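Local coordinates for TarM (Staphylococcus aureus subsp. aureus 21178, PDB 4X7R), which belongs to the GT-B clan of glycosyltransferases and carries uridine-5'-diphosphate between its two Rossmann-like domains, at residues Thr191-Leu194 and Glu199-Asn202; His323-Arg326 and Arg332-Leu335; Asp362-Met367 and Val377-Tyr382. The protein carries 1 engineered substitution. All coordinates share one frame; numbering follows the deposited sequence.

Interaction 1: residues Thr191-Leu194 and Glu199-Asn202. With ZDO (methyl 2-deoxy-6-O-sulfo-2-(sulfoamino)-alpha-D-glucopyranoside), chain C.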
loop_
_atom_site.group_PDB
_atom_site.type_symbol
_atom_site.label_atom_id
_atom_site.label_comp_id
_atom_site.label_asym_id
_atom_site.label_seq_id
_atom_site.Cartn_x
_atom_site.Cartn_y
_atom_site.Cartn_z
ATOM N N THR A 191 -23.134 8.612 -9.351
ATOM C CA THR A 191 -23.274 7.424 -8.531
ATOM C C THR A 191 -24.598 7.494 -7.767
ATOM O O THR A 191 -24.870 8.492 -7.090
ATOM C CB THR A 191 -22.078 7.319 -7.550
ATOM O OG1 THR A 191 -20.886 7.164 -8.310
ATOM C CG2 THR A 191 -22.223 6.146 -6.537
ATOM N N TYR A 192 -25.360 6.399 -7.806
ATOM C CA TYR A 192 -26.641 6.305 -7.102
ATOM C C TYR A 192 -26.545 5.250 -6.029
ATOM O O TYR A 192 -26.256 4.085 -6.310
ATOM C CB TYR A 192 -27.801 5.986 -8.069
ATOM C CG TYR A 192 -29.179 5.957 -7.434
ATOM C CD1 TYR A 192 -29.596 6.972 -6.572
ATOM C CD2 TYR A 192 -30.093 4.954 -7.753
ATOM C CE1 TYR A 192 -30.859 6.950 -5.986
ATOM C CE2 TYR A 192 -31.382 4.951 -7.214
ATOM C CZ TYR A 192 -31.748 5.932 -6.302
ATOM O OH TYR A 192 -33.024 5.961 -5.786
ATOM N N VAL A 193 -26.815 5.660 -4.810
ATOM C CA VAL A 193 -26.837 4.765 -3.675
ATOM C C VAL A 193 -28.313 4.425 -3.490
ATOM O O VAL A 193 -29.094 5.230 -2.969
ATOM C CB VAL A 193 -26.151 5.368 -2.414
ATOM C CG1 VAL A 193 -26.185 4.388 -1.244
ATOM C CG2 VAL A 193 -24.714 5.777 -2.718
ATOM N N LEU A 194 -28.693 3.252 -4.010
ATOM C CA LEU A 194 -30.067 2.724 -4.000
ATOM C C LEU A 194 -30.626 2.634 -2.614
ATOM O O LEU A 194 -31.779 2.988 -2.436
ATOM C CB LEU A 194 -30.134 1.354 -4.686
ATOM C CG LEU A 194 -30.038 1.342 -6.208
ATOM C CD1 LEU A 194 -28.592 1.475 -6.707
ATOM C CD2 LEU A 194 -30.589 0.067 -6.737
ATOM N N GLU A 199 -28.067 10.417 -4.713
ATOM C CA GLU A 199 -27.200 10.455 -5.868
ATOM C C GLU A 199 -26.047 11.406 -5.621
ATOM O O GLU A 199 -26.222 12.420 -4.967
ATOM C CB GLU A 199 -27.991 10.864 -7.112
ATOM C CG GLU A 199 -27.402 10.349 -8.414
ATOM C CD GLU A 199 -28.337 10.513 -9.600
ATOM O OE1 GLU A 199 -28.946 11.602 -9.732
ATOM O OE2 GLU A 199 -28.471 9.550 -10.389
ATOM N N PHE A 200 -24.865 11.075 -6.148
ATOM C CA PHE A 200 -23.642 11.874 -5.991
ATOM C C PHE A 200 -23.078 12.126 -7.351
ATOM O O PHE A 200 -23.196 11.255 -8.212
ATOM C CB PHE A 200 -22.619 11.137 -5.076
ATOM C CG PHE A 200 -23.217 10.865 -3.726
ATOM C CD1 PHE A 200 -23.996 9.723 -3.506
ATOM C CD2 PHE A 200 -23.134 11.809 -2.715
ATOM C CE1 PHE A 200 -24.625 9.509 -2.275
ATOM C CE2 PHE A 200 -23.788 11.606 -1.498
ATOM C CZ PHE A 200 -24.522 10.455 -1.282
ATOM N N LYS A 201 -22.477 13.309 -7.575
ATOM C CA LYS A 201 -21.947 13.663 -8.910
ATOM C C LYS A 201 -20.775 12.831 -9.378
ATOM O O LYS A 201 -20.575 12.679 -10.577
ATOM C CB LYS A 201 -21.691 15.180 -9.064
ATOM C CG LYS A 201 -20.501 15.732 -8.293
ATOM C CD LYS A 201 -20.454 17.251 -8.375
ATOM C CE LYS A 201 -21.041 17.865 -7.130
ATOM N NZ LYS A 201 -21.267 19.331 -7.287
ATOM N N ASN A 202 -19.995 12.289 -8.427
ATOM C CA ASN A 202 -18.808 11.465 -8.700
ATOM C C ASN A 202 -18.379 10.743 -7.413
ATOM O O ASN A 202 -19.022 10.906 -6.386
ATOM C CB ASN A 202 -17.656 12.316 -9.324
ATOM C CG ASN A 202 -17.286 13.546 -8.516
ATOM O OD1 ASN A 202 -17.519 13.638 -7.308
ATOM N ND2 ASN A 202 -16.759 14.555 -9.176
HETATM C C1 ZDO C . -10.100 13.381 -14.070
HETATM C C1M ZDO C . -12.212 14.087 -14.922
HETATM C C2 ZDO C . -9.028 12.270 -14.179
HETATM C C3 ZDO C . -9.346 11.120 -13.238
HETATM C C4 ZDO C . -9.597 11.572 -11.770
HETATM C C5 ZDO C . -10.614 12.758 -11.748
HETATM C C6 ZDO C . -10.748 13.395 -10.348
HETATM O O1 ZDO C . -11.357 12.963 -14.659
HETATM N N2 ZDO C . -8.901 11.755 -15.548
HETATM S S2 ZDO C . -7.626 12.560 -16.450
HETATM O OSA ZDO C . -7.840 14.076 -16.342
HETATM O OSB ZDO C . -7.726 12.036 -17.893
HETATM O OSC ZDO C . -6.261 12.198 -15.856
HETATM O O3 ZDO C . -8.284 10.163 -13.321
HETATM O O4 ZDO C . -10.158 10.428 -11.097
HETATM O O5 ZDO C . -10.191 13.808 -12.680
HETATM O O6 ZDO C . -11.555 14.587 -10.407
HETATM S S6 ZDO C . -13.095 14.584 -10.286
HETATM O OS1 ZDO C . -13.634 15.902 -10.862
HETATM O OS2 ZDO C . -13.485 14.492 -8.806
HETATM O OS3 ZDO C . -13.721 13.413 -11.070
#

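Interaction 2: residues His323-Arg326 and Arg332-Leu335. With UDP (uridine-5'-diphosphate), chain E; SGN (2-deoxy-6-O-sulfo-2-(sulfoamino)-alpha-D-glucopyranose), chain B; 3YW ((2S)-2,3-dihydroxypropyl 2-acetamido-2-deoxy-alpha-D-glucopyranoside), chain F.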
loop_
_atom_site.group_PDB
_atom_site.type_symbol
_atom_site.label_atom_id
_atom_site.label_comp_id
_atom_site.label_asym_id
_atom_site.label_seq_id
_atom_site.Cartn_x
_atom_site.Cartn_y
_atom_site.Cartn_z
ATOM N N HIS A 323 17.997 -7.391 1.309
ATOM C CA HIS A 323 17.253 -6.265 0.756
ATOM C C HIS A 323 15.775 -6.643 0.760
ATOM O O HIS A 323 15.381 -7.563 0.047
ATOM C CB HIS A 323 17.745 -5.900 -0.655
ATOM C CG HIS A 323 17.129 -4.656 -1.211
ATOM N ND1 HIS A 323 17.815 -3.464 -1.235
ATOM C CD2 HIS A 323 15.915 -4.469 -1.772
ATOM C CE1 HIS A 323 16.987 -2.584 -1.774
ATOM N NE2 HIS A 323 15.829 -3.144 -2.106
ATOM N N ILE A 324 14.972 -5.966 1.608
ATOM C CA ILE A 324 13.532 -6.203 1.758
ATOM C C ILE A 324 12.784 -4.923 1.401
ATOM O O ILE A 324 12.845 -3.958 2.165
ATOM C CB ILE A 324 13.152 -6.699 3.196
ATOM C CG1 ILE A 324 13.984 -7.926 3.651
ATOM C CG2 ILE A 324 11.655 -6.997 3.291
ATOM C CD1 ILE A 324 13.932 -8.187 5.199
ATOM N N SER A 325 12.074 -4.906 0.251
ATOM C CA SER A 325 11.304 -3.736 -0.187
ATOM C C SER A 325 10.232 -4.080 -1.223
ATOM O O SER A 325 10.164 -5.217 -1.708
ATOM C CB SER A 325 12.241 -2.686 -0.788
ATOM O OG SER A 325 12.659 -3.038 -2.098
ATOM N N ARG A 326 9.418 -3.059 -1.597
ATOM C CA ARG A 326 8.494 -3.114 -2.724
ATOM C C ARG A 326 9.480 -3.039 -3.909
ATOM O O ARG A 326 10.436 -2.245 -3.846
ATOM C CB ARG A 326 7.609 -1.859 -2.775
ATOM C CG ARG A 326 6.534 -1.775 -1.723
ATOM C CD ARG A 326 5.689 -0.517 -1.918
ATOM N NE ARG A 326 6.471 0.706 -1.708
ATOM C CZ ARG A 326 6.561 1.708 -2.577
ATOM N NH1 ARG A 326 5.898 1.662 -3.723
ATOM N NH2 ARG A 326 7.307 2.768 -2.301
ATOM N N ARG A 332 15.810 1.478 -6.950
ATOM C CA ARG A 332 16.985 1.280 -7.811
ATOM C C ARG A 332 17.690 -0.048 -7.564
ATOM O O ARG A 332 18.896 -0.080 -7.312
ATOM C CB ARG A 332 17.967 2.476 -7.743
ATOM C CG ARG A 332 17.433 3.772 -8.354
ATOM C CD ARG A 332 17.034 3.693 -9.834
ATOM N NE ARG A 332 18.127 3.257 -10.711
ATOM C CZ ARG A 332 19.025 4.069 -11.249
ATOM N NH1 ARG A 332 18.994 5.370 -10.991
ATOM N NH2 ARG A 332 19.973 3.587 -12.041
ATOM N N ILE A 333 16.913 -1.151 -7.614
ATOM C CA ILE A 333 17.417 -2.516 -7.431
ATOM C C ILE A 333 18.374 -2.860 -8.591
ATOM O O ILE A 333 19.273 -3.682 -8.414
ATOM C CB ILE A 333 16.263 -3.535 -7.175
ATOM C CG1 ILE A 333 15.433 -3.086 -5.943
ATOM C CG2 ILE A 333 16.802 -4.960 -6.950
ATOM C CD1 ILE A 333 14.010 -3.497 -5.909
ATOM N N ASP A 334 18.253 -2.131 -9.732
ATOM C CA ASP A 334 19.158 -2.251 -10.888
ATOM C C ASP A 334 20.557 -1.842 -10.457
ATOM O O ASP A 334 21.510 -2.505 -10.844
ATOM C CB ASP A 334 18.668 -1.416 -12.090
ATOM C CG ASP A 334 18.529 0.080 -11.843
ATOM O OD1 ASP A 334 17.681 0.469 -11.007
ATOM O OD2 ASP A 334 19.216 0.861 -12.536
ATOM N N LEU A 335 20.669 -0.802 -9.580
ATOM C CA LEU A 335 21.949 -0.345 -9.025
ATOM C C LEU A 335 22.485 -1.356 -8.018
ATOM O O LEU A 335 23.694 -1.550 -7.939
ATOM C CB LEU A 335 21.868 1.068 -8.416
ATOM C CG LEU A 335 21.843 2.247 -9.408
ATOM C CD1 LEU A 335 21.701 3.576 -8.675
ATOM C CD2 LEU A 335 23.104 2.298 -10.258
HETATM N N1 UDP E . 7.932 -5.402 3.486
HETATM C C2 UDP E . 7.621 -6.673 3.936
HETATM N N3 UDP E . 7.951 -7.693 3.074
HETATM C C4 UDP E . 8.525 -7.576 1.827
HETATM C C5 UDP E . 8.775 -6.223 1.402
HETATM C C6 UDP E . 8.479 -5.199 2.226
HETATM O O2 UDP E . 7.091 -6.887 5.017
HETATM O O4 UDP E . 8.804 -8.606 1.185
HETATM C "C1'" UDP E . 7.772 -4.295 4.462
HETATM C "C2'" UDP E . 9.032 -3.985 5.266
HETATM O "O2'" UDP E . 9.129 -4.826 6.403
HETATM C "C3'" UDP E . 8.790 -2.527 5.657
HETATM C "C4'" UDP E . 8.020 -1.973 4.462
HETATM O "O4'" UDP E . 7.453 -3.109 3.767
HETATM O "O3'" UDP E . 8.112 -2.307 6.895
HETATM C "C5'" UDP E . 8.841 -1.141 3.512
HETATM O "O5'" UDP E . 9.070 0.127 4.166
HETATM P PA UDP E . 9.995 1.313 3.606
HETATM O O1A UDP E . 9.721 2.541 4.385
HETATM O O2A UDP E . 11.467 0.889 3.739
HETATM O O3A UDP E . 9.647 1.532 2.098
HETATM P PB UDP E . 8.265 1.771 1.318
HETATM O O1B UDP E . 7.343 2.612 2.162
HETATM O O2B UDP E . 7.591 0.431 1.006
HETATM O O3B UDP E . 8.554 2.525 0.035
HETATM C C1 SGN B . 1.275 3.620 -4.241
HETATM C C2 SGN B . 2.467 2.827 -4.851
HETATM C C3 SGN B . 2.343 1.296 -4.585
HETATM C C4 SGN B . 2.006 0.987 -3.111
HETATM C C5 SGN B . 0.844 1.874 -2.599
HETATM C C6 SGN B . 0.561 1.629 -1.120
HETATM N N2 SGN B . 2.574 3.105 -6.292
HETATM O O3 SGN B . 3.577 0.627 -4.915
HETATM O O4 SGN B . 1.663 -0.404 -2.951
HETATM O O5 SGN B . 1.123 3.302 -2.823
HETATM O O6 SGN B . 1.753 1.905 -0.387
HETATM S S1 SGN B . 3.885 4.184 -6.633
HETATM O O1S SGN B . 5.211 3.504 -6.281
HETATM O O2S SGN B . 3.743 5.487 -5.822
HETATM O O3S SGN B . 3.824 4.503 -8.134
HETATM S S2 SGN B . 2.396 0.834 0.484
HETATM O O4S SGN B . 3.770 1.379 0.904
HETATM O O5S SGN B . 2.578 -0.491 -0.249
HETATM O O6S SGN B . 1.472 0.644 1.686
HETATM O O3A 3YW F . 3.564 6.385 -2.142
HETATM C C4A 3YW F . 4.763 4.824 1.047
HETATM C C5A 3YW F . 4.738 5.199 -0.415
HETATM O O5 3YW F . 6.190 5.598 3.659
HETATM C C6A 3YW F . 3.597 6.129 -0.746
HETATM C C5 3YW F . 7.057 4.930 4.586
HETATM C C6 3YW F . 6.351 4.945 5.921
HETATM C C4 3YW F . 8.414 5.631 4.574
HETATM O O6 3YW F . 6.072 6.266 6.361
HETATM C C3 3YW F . 9.048 5.420 3.203
HETATM O O4 3YW F . 9.265 5.069 5.568
HETATM O O3 3YW F . 10.315 6.071 3.103
HETATM O O7 3YW F . 9.219 7.271 -0.063
HETATM C C7 3YW F . 9.135 6.050 -0.146
HETATM C C8 3YW F . 9.678 5.294 -1.321
HETATM N N2 3YW F . 8.564 5.313 0.808
HETATM C C2 3YW F . 8.114 5.863 2.077
HETATM C C1 3YW F . 6.618 5.577 2.301
HETATM O O1 3YW F . 6.070 4.534 1.546
HETATM O O2 3YW F . 4.632 4.007 -1.194
#

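Interaction 3: residues Asp362-Met367 and Val377-Tyr382. With UDP (uridine-5'-diphosphate), chain E.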
loop_
_atom_site.group_PDB
_atom_site.type_symbol
_atom_site.label_atom_id
_atom_site.label_comp_id
_atom_site.label_asym_id
_atom_site.label_seq_id
_atom_site.Cartn_x
_atom_site.Cartn_y
_atom_site.Cartn_z
ATOM N N ASP A 362 10.675 -8.626 -12.889
ATOM C CA ASP A 362 11.047 -9.341 -14.117
ATOM C C ASP A 362 12.301 -8.765 -14.784
ATOM O O ASP A 362 13.182 -9.531 -15.190
ATOM C CB ASP A 362 9.871 -9.405 -15.100
ATOM C CG ASP A 362 8.695 -10.224 -14.604
ATOM O OD1 ASP A 362 8.918 -11.172 -13.806
ATOM O OD2 ASP A 362 7.555 -9.951 -15.043
ATOM N N LYS A 363 12.397 -7.410 -14.849
ATOM C CA LYS A 363 13.538 -6.676 -15.417
ATOM C C LYS A 363 14.785 -7.053 -14.646
ATOM O O LYS A 363 15.818 -7.324 -15.256
ATOM C CB LYS A 363 13.327 -5.140 -15.376
ATOM C CG LYS A 363 11.871 -4.653 -15.557
ATOM C CD LYS A 363 11.394 -4.648 -17.021
ATOM C CE LYS A 363 9.891 -4.517 -17.155
ATOM N NZ LYS A 363 9.187 -5.802 -16.896
ATOM N N ILE A 364 14.661 -7.137 -13.306
ATOM C CA ILE A 364 15.737 -7.501 -12.376
ATOM C C ILE A 364 16.149 -8.967 -12.543
ATOM O O ILE A 364 17.347 -9.239 -12.536
ATOM C CB ILE A 364 15.401 -7.079 -10.901
ATOM C CG1 ILE A 364 15.253 -5.533 -10.757
ATOM C CG2 ILE A 364 16.392 -7.647 -9.868
ATOM C CD1 ILE A 364 16.444 -4.646 -11.267
ATOM N N ALA A 365 15.166 -9.893 -12.736
ATOM C CA ALA A 365 15.412 -11.327 -12.961
ATOM C C ALA A 365 16.282 -11.526 -14.220
ATOM O O ALA A 365 17.336 -12.176 -14.145
ATOM C CB ALA A 365 14.096 -12.078 -13.093
ATOM N N LYS A 366 15.882 -10.880 -15.344
ATOM C CA LYS A 366 16.604 -10.878 -16.623
ATOM C C LYS A 366 18.001 -10.288 -16.431
ATOM O O LYS A 366 18.948 -10.768 -17.046
ATOM C CB LYS A 366 15.837 -10.037 -17.652
ATOM C CG LYS A 366 15.805 -10.628 -19.054
ATOM C CD LYS A 366 14.588 -10.130 -19.819
ATOM C CE LYS A 366 14.508 -10.724 -21.204
ATOM N NZ LYS A 366 13.269 -10.308 -21.919
ATOM N N MET A 367 18.119 -9.242 -15.589
ATOM C CA MET A 367 19.369 -8.542 -15.289
ATOM C C MET A 367 20.410 -9.418 -14.573
ATOM O O MET A 367 21.599 -9.328 -14.890
ATOM C CB MET A 367 19.071 -7.274 -14.488
ATOM C CG MET A 367 20.137 -6.237 -14.584
ATOM S SD MET A 367 19.625 -4.750 -13.704
ATOM C CE MET A 367 21.158 -3.827 -13.771
ATOM N N VAL A 377 22.767 -14.049 -6.499
ATOM C CA VAL A 377 21.651 -13.132 -6.272
ATOM C C VAL A 377 20.328 -13.904 -6.405
ATOM O O VAL A 377 20.085 -14.524 -7.440
ATOM C CB VAL A 377 21.734 -11.888 -7.196
ATOM C CG1 VAL A 377 20.590 -10.923 -6.925
ATOM C CG2 VAL A 377 23.078 -11.182 -7.048
ATOM N N PHE A 378 19.487 -13.869 -5.354
ATOM C CA PHE A 378 18.234 -14.618 -5.322
ATOM C C PHE A 378 16.985 -13.793 -5.016
ATOM O O PHE A 378 16.847 -13.234 -3.926
ATOM C CB PHE A 378 18.353 -15.826 -4.369
ATOM C CG PHE A 378 19.545 -16.713 -4.653
ATOM C CD1 PHE A 378 19.459 -17.745 -5.579
ATOM C CD2 PHE A 378 20.759 -16.504 -4.005
ATOM C CE1 PHE A 378 20.566 -18.556 -5.848
ATOM C CE2 PHE A 378 21.868 -17.308 -4.288
ATOM C CZ PHE A 378 21.760 -18.333 -5.200
ATOM N N LEU A 379 16.068 -13.740 -5.990
ATOM C CA LEU A 379 14.780 -13.058 -5.880
ATOM C C LEU A 379 13.854 -13.999 -5.099
ATOM O O LEU A 379 13.255 -14.922 -5.660
ATOM C CB LEU A 379 14.236 -12.728 -7.286
ATOM C CG LEU A 379 14.432 -11.297 -7.818
ATOM C CD1 LEU A 379 15.851 -10.758 -7.576
ATOM C CD2 LEU A 379 14.091 -11.220 -9.291
ATOM N N LYS A 380 13.819 -13.791 -3.771
ATOM C CA LYS A 380 13.115 -14.620 -2.788
ATOM C C LYS A 380 11.617 -14.368 -2.574
ATOM O O LYS A 380 11.005 -15.004 -1.708
ATOM C CB LYS A 380 13.909 -14.686 -1.466
ATOM C CG LYS A 380 15.281 -15.336 -1.623
ATOM C CD LYS A 380 15.869 -15.800 -0.309
ATOM C CE LYS A 380 15.702 -17.288 -0.099
ATOM N NZ LYS A 380 16.392 -17.750 1.135
ATOM N N GLY A 381 11.028 -13.494 -3.387
ATOM C CA GLY A 381 9.605 -13.157 -3.296
ATOM C C GLY A 381 9.230 -12.362 -2.054
ATOM O O GLY A 381 10.093 -12.046 -1.231
ATOM N N TYR A 382 7.935 -12.040 -1.901
ATOM C CA TYR A 382 7.439 -11.278 -0.755
ATOM C C TYR A 382 7.549 -12.064 0.542
ATOM O O TYR A 382 7.293 -13.269 0.561
ATOM C CB TYR A 382 5.983 -10.806 -0.977
ATOM C CG TYR A 382 5.524 -9.773 0.033
ATOM C CD1 TYR A 382 5.709 -8.413 -0.196
ATOM C CD2 TYR A 382 4.928 -10.157 1.227
ATOM C CE1 TYR A 382 5.295 -7.462 0.731
ATOM C CE2 TYR A 382 4.513 -9.214 2.165
ATOM C CZ TYR A 382 4.711 -7.868 1.917
ATOM O OH TYR A 382 4.303 -6.937 2.837
HETATM N N1 UDP E . 7.932 -5.402 3.486
HETATM C C2 UDP E . 7.621 -6.673 3.936
HETATM N N3 UDP E . 7.951 -7.693 3.074
HETATM C C4 UDP E . 8.525 -7.576 1.827
HETATM C C5 UDP E . 8.775 -6.223 1.402
HETATM C C6 UDP E . 8.479 -5.199 2.226
HETATM O O2 UDP E . 7.091 -6.887 5.017
HETATM O O4 UDP E . 8.804 -8.606 1.185
HETATM C "C1'" UDP E . 7.772 -4.295 4.462
HETATM C "C2'" UDP E . 9.032 -3.985 5.266
HETATM O "O2'" UDP E . 9.129 -4.826 6.403
HETATM C "C3'" UDP E . 8.790 -2.527 5.657
HETATM C "C4'" UDP E . 8.020 -1.973 4.462
HETATM O "O4'" UDP E . 7.453 -3.109 3.767
HETATM O "O3'" UDP E . 8.112 -2.307 6.895
HETATM C "C5'" UDP E . 8.841 -1.141 3.512
HETATM O "O5'" UDP E . 9.070 0.127 4.166
HETATM P PA UDP E . 9.995 1.313 3.606
HETATM O O1A UDP E . 9.721 2.541 4.385
HETATM O O2A UDP E . 11.467 0.889 3.739
HETATM O O3A UDP E . 9.647 1.532 2.098
HETATM P PB UDP E . 8.265 1.771 1.318
HETATM O O1B UDP E . 7.343 2.612 2.162
HETATM O O2B UDP E . 7.591 0.431 1.006
HETATM O O3B UDP E . 8.554 2.525 0.035
#

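Interaction 1: residues Thr191-Leu194 and Glu199-Asn202
Thr191 and Phe200 face each other as an antiparallel hydrogen-bonded pair, and the two backbones exchange a pair of N-H...O bonds, one in each direction. Thr191 N gives its hydrogen to Phe200 O at 2.9 Å, a nearly straight bond of 169°. In return, Phe200 N reaches Thr191 O at 2.7 Å. The same Thr191 O takes a weaker approach from Glu199, whose CA lies 3.3 Å away as a C-H donor, while Glu199 CG, set anti to its backbone N (chi1 -154°), comes alongside. Tyr192 and Glu199 form the next, non-hydrogen-bonded pair, where the backbone of Tyr192 turns instead to Ser178 on the other neighbouring strand; Glu199 N lies near the plane of the Tyr192 ring, at its edge.

These residues make up the last beta hairpin of a large antiparallel sheet, with strand 198-200 at its border. On the face bearing Thr191 and Phe200, the hydroxyl OG1 of Thr191 is bonded to Gly189 O. Val193 CG2 touches Phe200 CE1 at 3.8 Å, the two side chains slanting across one another. The Phe200 ring also meets Tyr209 and, with Val193, rests on helix 203-214.

Asn202 starts that helix as its N-cap: chi1 of 54° sets CG between its backbone N and carbonyl carbon, and OD1 accepts the hydrogen of Ala205 N. The amide nitrogen of the same side chain points elsewhere, with Asn202 ND2 lying 3.3 Å from the sulfate oxygen OS2 of ZDO, part of the bound glycan.

Interaction 2: residues His323-Arg326 and Arg332-Leu335
Ser325 OG is held from two directions while it touches Ile333. His323 NE2 donates to Ser325 OG at 3.2 Å, with the hydroxyl oxygen tilted somewhat out of the imidazole plane, and OG passes its own hydrogen to Arg326 O at 2.9 Å, approaching from above the carbonyl plane. The hydroxyl reaches both partners because chi1 of 76° tucks it between its backbone N and carbonyl carbon. Ile333 supplies the apolar side: CG1 lies against His323 NE2, meeting the ring at a slant, and CD1 sits 4.1 Å from Ser325 OG. Strand 320-324 thus meets the first turn of helix 333-346, the opening step of a beta-alpha-beta unit in the C-terminal Rossmann-like domain of this GT-B protein.

At the helix start, Arg332 occupies the N-cap position and grips Asp334 side-on, with NE and NH2 each taking one carboxylate oxygen. Arg332 NE and Asp334 OD1 are 2.8 Å apart; OD1 accepts with its syn lone pair and lies in the plane of the guanidinium, one face of which is covered by Leu335 CD1.

Beyond the strand, Arg326 bends at chi3 (-65°) to bring its guanidinium among three bound groups. NE donates to UDP O2B at 2.9 Å and NH2 to UDP O3B at 2.7 Å, the latter nearly straight at 167°. NH1 serves the sugar SGN, meeting its O3 at 2.8 Å and, less closely, the sulfamate oxygen O1S. Over one guanidinium face lies O2 of 3YW. Lys331 NZ is also hydrogen-bonded to UDP. The positive charge of Arg326 would be expected to offset that of the phosphate oxygens it holds and of the nearby sulfamate group.

Interaction 3: residues Asp362-Met367 and Val377-Tyr382
The Tyr382 ring presents one face to the uracil of UDP, and the two planes run nearly parallel. UDP N3 lies 3.4 Å above the phenol plane, displaced toward the rim, while UDP C4 approaches Tyr382 CE1 at 3.4 Å and UDP O4 stands over the CD1 side. With CG anti to the backbone N (chi1 -168°), the ring extends to the base, and its hydroxyl is bonded to Lys59 NZ and Lys15 O, which fix its far end.

Further back along the same segment, Leu379 carries the contact with the helix. Its side chain points at helix 361-370 and forks over two successive residues: Leu379 CD1 meets Ile364 CG2 at 3.9 Å, and Leu379 CD2 rests on Ala365, 3.8 Å from the backbone N and 3.9 Å from CB. Leu379 and Ile364 cross at about a right angle. Ile364 CD1, on the branch that leads away, packs against Ile333 and Asp334 at the start of helix 333-346. No hydrogen bond or salt bridge joins the segments; the contact is van der Waals packing of side chains, with one methyl against a backbone nitrogen.

In the fold this is the second half of a beta-alpha-beta unit: strand 377-381 forms the border of the parallel sheet, its backbone bonded to strand 351-355, helix 361-370 lies over Leu379, and Ile364 and Val377 both reach Ile337 of helix 333-346.

In the fold
Read from the N terminus, the three contacts come in series, and none nests within or crosses another. Interaction 1 closes a tight turn at the end of the antiparallel sheet and leads into helix 203-214. The other two lie on the opposite side of the chain's centre, with interaction 2 about 42 Å away between centres. Interaction 2 closes the loop from strand 320-324 into helix 333-346; interaction 3 brings strand 377-381 back beneath helix 361-370. Their beta-alpha-beta units share strand 351-355 and follow one another toward the sheet's border. The two helices touch, Met367 CE lying 3.2 Å from Asp334 O, and both contacts reach UDP.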